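Local coordinates for protein exopolygalacturonate lyase (Vibrio vulnificus, PDB 5A29) that probably cleaves pectate by beta-elimination as a family 2 polysaccharide lyase of exolytic type, and binds a manganese ion, at residues R115-M118 with D119-A123; E102-R105 with Y106-E109; P288-R291 with E292-P295. One frame throughout, in Å; residues are numbered along the deposited sequence.

Contact 1 of 3, residues R115-M118 with D119-A123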
loop_
_atom_site.group_PDB
_atom_site.type_symbol
_atom_site.label_atom_id
_atom_site.label_comp_id
_atom_site.label_asym_id
_atom_site.label_seq_id
_atom_site.Cartn_x
_atom_site.Cartn_y
_atom_site.Cartn_z
ATOM N N ARG A 115 1.647 14.196 -18.231
ATOM C CA ARG A 115 2.496 14.368 -19.412
ATOM C C ARG A 115 3.612 15.363 -19.074
ATOM O O ARG A 115 4.770 15.188 -19.496
ATOM C CB ARG A 115 1.656 14.853 -20.590
ATOM C CG ARG A 115 2.412 14.694 -21.902
ATOM C CD ARG A 115 1.808 15.377 -23.100
ATOM N NE ARG A 115 0.418 15.056 -23.381
ATOM C CZ ARG A 115 -0.031 13.877 -23.795
ATOM N NH1 ARG A 115 0.778 12.836 -23.859
ATOM N NH2 ARG A 115 -1.313 13.732 -24.073
ATOM N N TYR A 116 3.317 16.394 -18.284
ATOM C CA TYR A 116 4.365 17.380 -17.952
ATOM C C TYR A 116 5.441 16.761 -17.002
ATOM O O TYR A 116 6.630 17.067 -17.095
ATOM C CB TYR A 116 3.741 18.592 -17.268
ATOM C CG TYR A 116 4.714 19.672 -16.865
ATOM C CD1 TYR A 116 5.160 20.627 -17.811
ATOM C CD2 TYR A 116 5.214 19.734 -15.582
ATOM C CE1 TYR A 116 6.066 21.631 -17.428
ATOM C CE2 TYR A 116 6.106 20.726 -15.184
ATOM C CZ TYR A 116 6.547 21.667 -16.127
ATOM O OH TYR A 116 7.458 22.635 -15.741
ATOM N N PHE A 117 4.972 16.020 -15.989
ATOM C CA PHE A 117 5.865 15.294 -15.108
ATOM C C PHE A 117 6.800 14.376 -15.931
ATOM O O PHE A 117 8.014 14.411 -15.737
ATOM C CB PHE A 117 5.101 14.404 -14.086
ATOM C CG PHE A 117 6.048 13.736 -13.112
ATOM C CD1 PHE A 117 6.608 14.467 -12.059
ATOM C CD2 PHE A 117 6.554 12.488 -13.403
ATOM C CE1 PHE A 117 7.575 13.910 -11.188
ATOM C CE2 PHE A 117 7.528 11.923 -12.554
ATOM C CZ PHE A 117 8.014 12.632 -11.449
ATOM N N MET A 118 6.222 13.574 -16.818
ATOM C CA MET A 118 6.986 12.587 -17.561
ATOM C C MET A 118 7.884 13.247 -18.622
ATOM O O MET A 118 8.979 12.754 -18.895
ATOM C CB MET A 118 6.066 11.530 -18.177
ATOM C CG MET A 118 5.430 10.638 -17.091
ATOM S SD MET A 118 4.410 9.249 -17.592
ATOM C CE MET A 118 5.679 8.026 -17.763
ATOM N N ASP A 119 7.470 14.390 -19.165
ATOM C CA ASP A 119 8.371 15.175 -20.045
ATOM C C ASP A 119 9.550 15.780 -19.323
ATOM O O ASP A 119 10.567 16.068 -19.951
ATOM C CB ASP A 119 7.618 16.277 -20.842
ATOM C CG ASP A 119 6.693 15.688 -21.882
ATOM O OD1 ASP A 119 6.855 14.492 -22.182
ATOM O OD2 ASP A 119 5.774 16.369 -22.381
ATOM N N ASN A 120 9.444 15.985 -18.017
ATOM C CA ASN A 120 10.442 16.779 -17.342
ATOM C C ASN A 120 11.231 16.167 -16.234
ATOM O O ASN A 120 12.272 16.723 -15.853
ATOM C CB ASN A 120 9.818 18.088 -16.874
ATOM C CG ASN A 120 9.441 18.972 -18.051
ATOM O OD1 ASN A 120 10.319 19.610 -18.630
ATOM N ND2 ASN A 120 8.193 18.887 -18.507
ATOM N N PHE A 121 10.682 15.138 -15.574
ATOM C CA PHE A 121 11.202 14.737 -14.268
ATOM C C PHE A 121 11.498 13.237 -14.181
ATOM O O PHE A 121 11.245 12.609 -13.147
ATOM C CB PHE A 121 10.269 15.198 -13.129
ATOM C CG PHE A 121 10.152 16.701 -13.070
ATOM C CD1 PHE A 121 11.219 17.468 -12.615
ATOM C CD2 PHE A 121 9.041 17.321 -13.600
ATOM C CE1 PHE A 121 11.145 18.837 -12.622
ATOM C CE2 PHE A 121 8.951 18.703 -13.620
ATOM C CZ PHE A 121 9.990 19.460 -13.101
ATOM N N ILE A 122 11.994 12.700 -15.291
ATOM C CA ILE A 122 12.538 11.367 -15.356
ATOM C C ILE A 122 14.055 11.405 -15.530
ATOM O O ILE A 122 14.557 12.060 -16.456
ATOM C CB ILE A 122 11.939 10.624 -16.553
ATOM C CG1 ILE A 122 10.411 10.674 -16.487
ATOM C CG2 ILE A 122 12.413 9.181 -16.538
ATOM C CD1 ILE A 122 9.760 9.796 -17.560
ATOM N N ALA A 123 14.786 10.690 -14.683
ATOM C CA ALA A 123 16.248 10.507 -14.871
ATOM C C ALA A 123 16.609 9.905 -16.236
ATOM O O ALA A 123 15.757 9.249 -16.903
ATOM C CB ALA A 123 16.798 9.620 -13.755
#
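N120 reaches back one turn along the helix and sets its ND2 against one face of the Y116 ring, toward the rim and 3.6 Å from Y116 CD1, with ring and amide planes 38° apart. The same ND2 donates to Y116 O at 2.8 Å. This bond is nearly straight (165°), lies in the carbonyl plane on a lone pair, and stays within the plane of the amide. F121 follows with CB over one face of the F117 ring, 3.9 Å from its centroid, a CH-pi contact. F117 can offer that face because its CG stands anti to the backbone N (chi1 -176°), which swings the ring toward the helix end. The two phenyl rings are oblique, while Y116 CE2 meets the edge of the F121 ring at 3.8 Å from F121 CE2. I122 CD1 lies 3.3 Å from M118 O. F117 O takes two donors, F121 N at 2.8 Å and, from above its carbonyl plane, N120 N. F84 stacks on F117, and helix 170-184 packs against M118 and I122. This is a helix C-terminus, where helix 105-120 unwinds at F121 and an asparagine side chain binds a carbonyl of the last turn.

Contact 2 of 3, residues E102-R105 with Y106-E109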
loop_
_atom_site.group_PDB
_atom_site.type_symbol
_atom_site.label_atom_id
_atom_site.label_comp_id
_atom_site.label_asym_id
_atom_site.label_seq_id
_atom_site.Cartn_x
_atom_site.Cartn_y
_atom_site.Cartn_z
ATOM N N GLU A 102 -19.329 11.842 -16.930
ATOM C CA GLU A 102 -19.261 11.882 -18.403
ATOM C C GLU A 102 -18.696 13.196 -18.877
ATOM O O GLU A 102 -19.035 13.651 -19.956
ATOM C CB GLU A 102 -20.671 11.729 -18.996
ATOM C CG GLU A 102 -21.437 10.554 -18.453
ATOM C CD GLU A 102 -20.999 9.269 -19.097
ATOM O OE1 GLU A 102 -20.017 9.268 -19.879
ATOM O OE2 GLU A 102 -21.665 8.259 -18.821
ATOM N N ASP A 103 -17.901 13.847 -18.040
ATOM C CA ASP A 103 -17.244 15.095 -18.377
ATOM C C ASP A 103 -15.723 14.841 -18.453
ATOM O O ASP A 103 -15.083 14.528 -17.421
ATOM C CB ASP A 103 -17.610 16.155 -17.331
ATOM C CG ASP A 103 -17.020 17.563 -17.644
ATOM O OD1 ASP A 103 -16.101 17.690 -18.480
ATOM O OD2 ASP A 103 -17.449 18.556 -16.999
ATOM N N GLN A 104 -15.164 14.952 -19.666
ATOM C CA GLN A 104 -13.772 14.590 -19.945
ATOM C C GLN A 104 -12.713 15.511 -19.378
ATOM O O GLN A 104 -11.528 15.168 -19.363
ATOM C CB GLN A 104 -13.552 14.311 -21.470
ATOM C CG GLN A 104 -14.308 13.080 -21.989
ATOM C CD GLN A 104 -14.168 11.852 -21.044
ATOM O OE1 GLN A 104 -13.050 11.423 -20.734
ATOM N NE2 GLN A 104 -15.294 11.346 -20.525
ATOM N N ARG A 105 -13.117 16.652 -18.833
ATOM C CA ARG A 105 -12.140 17.649 -18.430
ATOM C C ARG A 105 -11.274 17.130 -17.265
ATOM O O ARG A 105 -10.118 17.565 -17.116
ATOM C CB ARG A 105 -12.879 18.934 -17.963
ATOM C CG ARG A 105 -13.713 18.704 -16.691
ATOM C CD ARG A 105 -14.679 19.826 -16.309
ATOM N NE ARG A 105 -13.907 20.991 -15.923
ATOM C CZ ARG A 105 -14.018 22.168 -16.527
ATOM N NH1 ARG A 105 -14.918 22.336 -17.506
ATOM N NH2 ARG A 105 -13.247 23.175 -16.130
ATOM N N TYR A 106 -11.866 16.310 -16.385
ATOM C CA TYR A 106 -11.050 15.831 -15.231
ATOM C C TYR A 106 -9.898 14.903 -15.668
ATOM O O TYR A 106 -8.761 15.093 -15.275
ATOM C CB TYR A 106 -11.950 15.131 -14.224
ATOM C CG TYR A 106 -13.019 16.090 -13.727
ATOM C CD1 TYR A 106 -12.670 17.142 -12.867
ATOM C CD2 TYR A 106 -14.346 15.978 -14.169
ATOM C CE1 TYR A 106 -13.641 18.014 -12.386
ATOM C CE2 TYR A 106 -15.343 16.864 -13.734
ATOM C CZ TYR A 106 -14.970 17.886 -12.880
ATOM O OH TYR A 106 -15.935 18.729 -12.428
ATOM N N GLN A 107 -10.257 13.892 -16.431
ATOM C CA GLN A 107 -9.265 12.950 -17.033
ATOM C C GLN A 107 -8.251 13.720 -17.897
ATOM O O GLN A 107 -7.037 13.456 -17.874
ATOM C CB GLN A 107 -10.136 11.931 -17.811
ATOM C CG GLN A 107 -9.562 10.995 -18.785
ATOM C CD GLN A 107 -9.298 11.671 -20.069
ATOM O OE1 GLN A 107 -8.183 12.091 -20.269
ATOM N NE2 GLN A 107 -10.315 11.836 -20.924
ATOM N N LEU A 108 -8.701 14.726 -18.647
ATOM C CA LEU A 108 -7.757 15.487 -19.445
ATOM C C LEU A 108 -6.757 16.301 -18.631
ATOM O O LEU A 108 -5.615 16.473 -19.041
ATOM C CB LEU A 108 -8.473 16.400 -20.468
ATOM C CG LEU A 108 -9.221 15.657 -21.573
ATOM C CD1 LEU A 108 -10.094 16.669 -22.343
ATOM C CD2 LEU A 108 -8.230 14.892 -22.486
ATOM N N GLU A 109 -7.172 16.797 -17.474
ATOM C CA GLU A 109 -6.273 17.504 -16.602
ATOM C C GLU A 109 -5.280 16.481 -15.971
ATOM O O GLU A 109 -4.105 16.808 -15.797
ATOM C CB GLU A 109 -7.059 18.229 -15.482
ATOM C CG GLU A 109 -6.194 18.971 -14.454
ATOM C CD GLU A 109 -5.353 20.100 -15.073
ATOM O OE1 GLU A 109 -5.514 20.354 -16.290
ATOM O OE2 GLU A 109 -4.508 20.716 -14.373
#
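L108 N donates to Q104 O (2.9 Å) and E109 N to R105 O (3.1 Å), the first i to i+4 backbone bonds of helix 105-120. D103, just before this turn, accepts from R105 N through OD1 at 3.2 Å, the donor standing above the carboxylate plane, a capping bond at the start of the helix. Across this same first turn, the side-chain amides of Q104 and Q107 join: Q107 NE2 donates to Q104 OE1 at 2.8 Å, with the donor in the carbonyl plane and OE1 close to the plane of the Q107 amide. The two amide planes are only 30° apart, and both chains bend at chi2 to bring their ends together. L108 packs against Q104, its CG 3.2 Å from Q104 O.

R105 turns the other way. Its CG sits between the backbone N and the carbonyl carbon (chi1 65°), a crowded placement that lays the aliphatic chain across the ring of Y106. CG stands over the centre of that face, 3.8 Å from the ring centroid and 13° off the normal, as a CH-pi contact; the guanidinium beyond is steeply inclined to the ring. Y106 itself is buried against helices 88-101 and 27-46. S98 OG bonds to both D103 O and Q107 N, and E109 forms salt bridges with R48 and R112. The arrangement is that of a helix N-terminus capped by an aspartate, at the short connection between two consecutive helices.

Contact 3 of 3, residues P288-R291 with E292-P295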
loop_
_atom_site.group_PDB
_atom_site.type_symbol
_atom_site.label_atom_id
_atom_site.label_comp_id
_atom_site.label_asym_id
_atom_site.label_seq_id
_atom_site.Cartn_x
_atom_site.Cartn_y
_atom_site.Cartn_z
ATOM N N PRO A 288 18.845 -12.891 6.512
ATOM C CA PRO A 288 20.163 -12.314 6.393
ATOM C C PRO A 288 21.202 -13.202 7.062
ATOM O O PRO A 288 21.010 -13.700 8.185
ATOM C CB PRO A 288 20.054 -11.018 7.187
ATOM C CG PRO A 288 18.989 -11.232 8.168
ATOM C CD PRO A 288 18.013 -12.244 7.554
ATOM N N LYS A 289 22.297 -13.403 6.347
ATOM C CA LYS A 289 23.459 -14.076 6.949
ATOM C C LYS A 289 24.068 -13.241 8.080
ATOM O O LYS A 289 24.175 -12.011 7.974
ATOM C CB LYS A 289 24.527 -14.162 5.852
ATOM C CG LYS A 289 25.552 -15.249 6.066
ATOM C CD LYS A 289 26.453 -15.362 4.833
ATOM C CE LYS A 289 27.795 -16.029 5.176
ATOM N NZ LYS A 289 27.587 -17.381 5.780
ATOM N N LYS A 290 24.631 -13.929 9.074
ATOM C CA LYS A 290 25.511 -13.257 10.087
ATOM C C LYS A 290 26.890 -13.039 9.485
ATOM O O LYS A 290 27.701 -13.987 9.343
ATOM C CB LYS A 290 25.554 -14.198 11.321
ATOM C CG LYS A 290 26.430 -13.731 12.487
ATOM C CD LYS A 290 26.611 -14.965 13.400
ATOM C CE LYS A 290 27.326 -14.634 14.715
ATOM N NZ LYS A 290 27.432 -15.944 15.515
ATOM N N ARG A 291 27.149 -11.819 9.058
ATOM C CA ARG A 291 28.222 -11.542 8.134
ATOM C C ARG A 291 29.260 -10.728 8.897
ATOM O O ARG A 291 30.437 -10.716 8.508
ATOM C CB ARG A 291 27.567 -10.649 7.070
ATOM C CG ARG A 291 28.175 -10.480 5.750
ATOM C CD ARG A 291 27.268 -9.475 5.037
ATOM N NE ARG A 291 26.051 -10.170 4.628
ATOM C CZ ARG A 291 26.021 -11.037 3.617
ATOM N NH1 ARG A 291 27.145 -11.282 2.934
ATOM N NH2 ARG A 291 24.898 -11.679 3.292
ATOM N N GLU A 292 28.857 -9.984 9.927
ATOM C CA GLU A 292 29.814 -9.177 10.748
ATOM C C GLU A 292 29.503 -9.389 12.214
ATOM O O GLU A 292 28.426 -9.857 12.566
ATOM C CB GLU A 292 29.756 -7.639 10.482
ATOM C CG GLU A 292 30.149 -7.258 9.058
ATOM C CD GLU A 292 30.309 -5.759 8.791
ATOM O OE1 GLU A 292 30.282 -4.945 9.730
ATOM O OE2 GLU A 292 30.503 -5.385 7.601
ATOM N N TRP A 293 30.436 -9.006 13.077
ATOM C CA TRP A 293 30.270 -9.210 14.511
ATOM C C TRP A 293 31.277 -8.310 15.213
ATOM O O TRP A 293 32.347 -8.137 14.666
ATOM C CB TRP A 293 30.537 -10.677 14.900
ATOM C CG TRP A 293 29.867 -11.022 16.178
ATOM C CD1 TRP A 293 30.442 -11.163 17.403
ATOM C CD2 TRP A 293 28.443 -11.201 16.375
ATOM N NE1 TRP A 293 29.461 -11.447 18.352
ATOM C CE2 TRP A 293 28.232 -11.447 17.749
ATOM C CE3 TRP A 293 27.327 -11.129 15.510
ATOM C CZ2 TRP A 293 26.928 -11.676 18.304
ATOM C CZ3 TRP A 293 26.029 -11.355 16.050
ATOM C CH2 TRP A 293 25.851 -11.638 17.458
ATOM N N PRO A 294 30.984 -7.724 16.392
ATOM C CA PRO A 294 29.755 -7.898 17.140
ATOM C C PRO A 294 28.830 -6.686 16.901
ATOM O O PRO A 294 29.269 -5.644 16.471
ATOM C CB PRO A 294 30.223 -7.830 18.627
ATOM C CG PRO A 294 31.326 -6.844 18.582
ATOM C CD PRO A 294 32.011 -7.026 17.202
ATOM N N PRO A 295 27.547 -6.832 17.236
ATOM C CA PRO A 295 26.680 -5.637 17.202
ATOM C C PRO A 295 27.061 -4.769 18.400
ATOM O O PRO A 295 27.506 -5.298 19.417
ATOM C CB PRO A 295 25.264 -6.191 17.457
ATOM C CG PRO A 295 25.381 -7.707 17.471
ATOM C CD PRO A 295 26.849 -8.074 17.606
#
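K290 and W293 both hold CG anti to the backbone N (chi1 179° and -157°), and the lysine is then extended all the way to NZ, so that its long arm passes over the indole three residues ahead. The side chains run at a slant to one another. K290 CE makes the nearest approach, 3.6 Å from W293 CE3, and sits over the face of the six-membered ring toward its rim, 3.9 Å from the centroid. K290 CG touches the same atom, W293 CE3, at 4.1 Å. Beyond CE, the ammonium NZ stands almost directly above the six-membered ring, 4.8 Å from its centroid and 7° off the normal. The lysine therefore gives the ring both a CH-pi contact through its last methylene and a rather long cation-pi interaction through its charge. P295 CD takes the opposite face, 3.4 Å above the ring plane, so that the indole lies between a lysine chain and a proline. K290 and W293 also touch a crystal neighbour, so the lattice may contribute to this pose. The peptide bond before P294 is cis, which probably helps to place P295 against the ring.

R291 and E292 take no part in the pair: E292 OE1 forms a salt bridge with K304, which also makes backbone hydrogen bonds to both. This is a lysine-tryptophan cation-pi pair on an exposed loop between strand 287-288 and helix 308-317.

How the contacts relate
Contacts 2 and 1 follow one another on helix 105-120: residues 102-109 form its capped start and residues 115-123 its end, with centres about 21 Å apart and nearest atoms about 7 Å apart. Together they mark where this one helix begins and stops, on the same side of the chain's centre. Contact 3 comes much later in the chain, in the loop after strand 287-288, with its centre about 42 Å from that of contact 1 and about 55 Å from that of contact 2, on the opposite side of the chain's centre from the latter. All three lie away from the manganese site, two at the ends of one helix and one on an exposed loop.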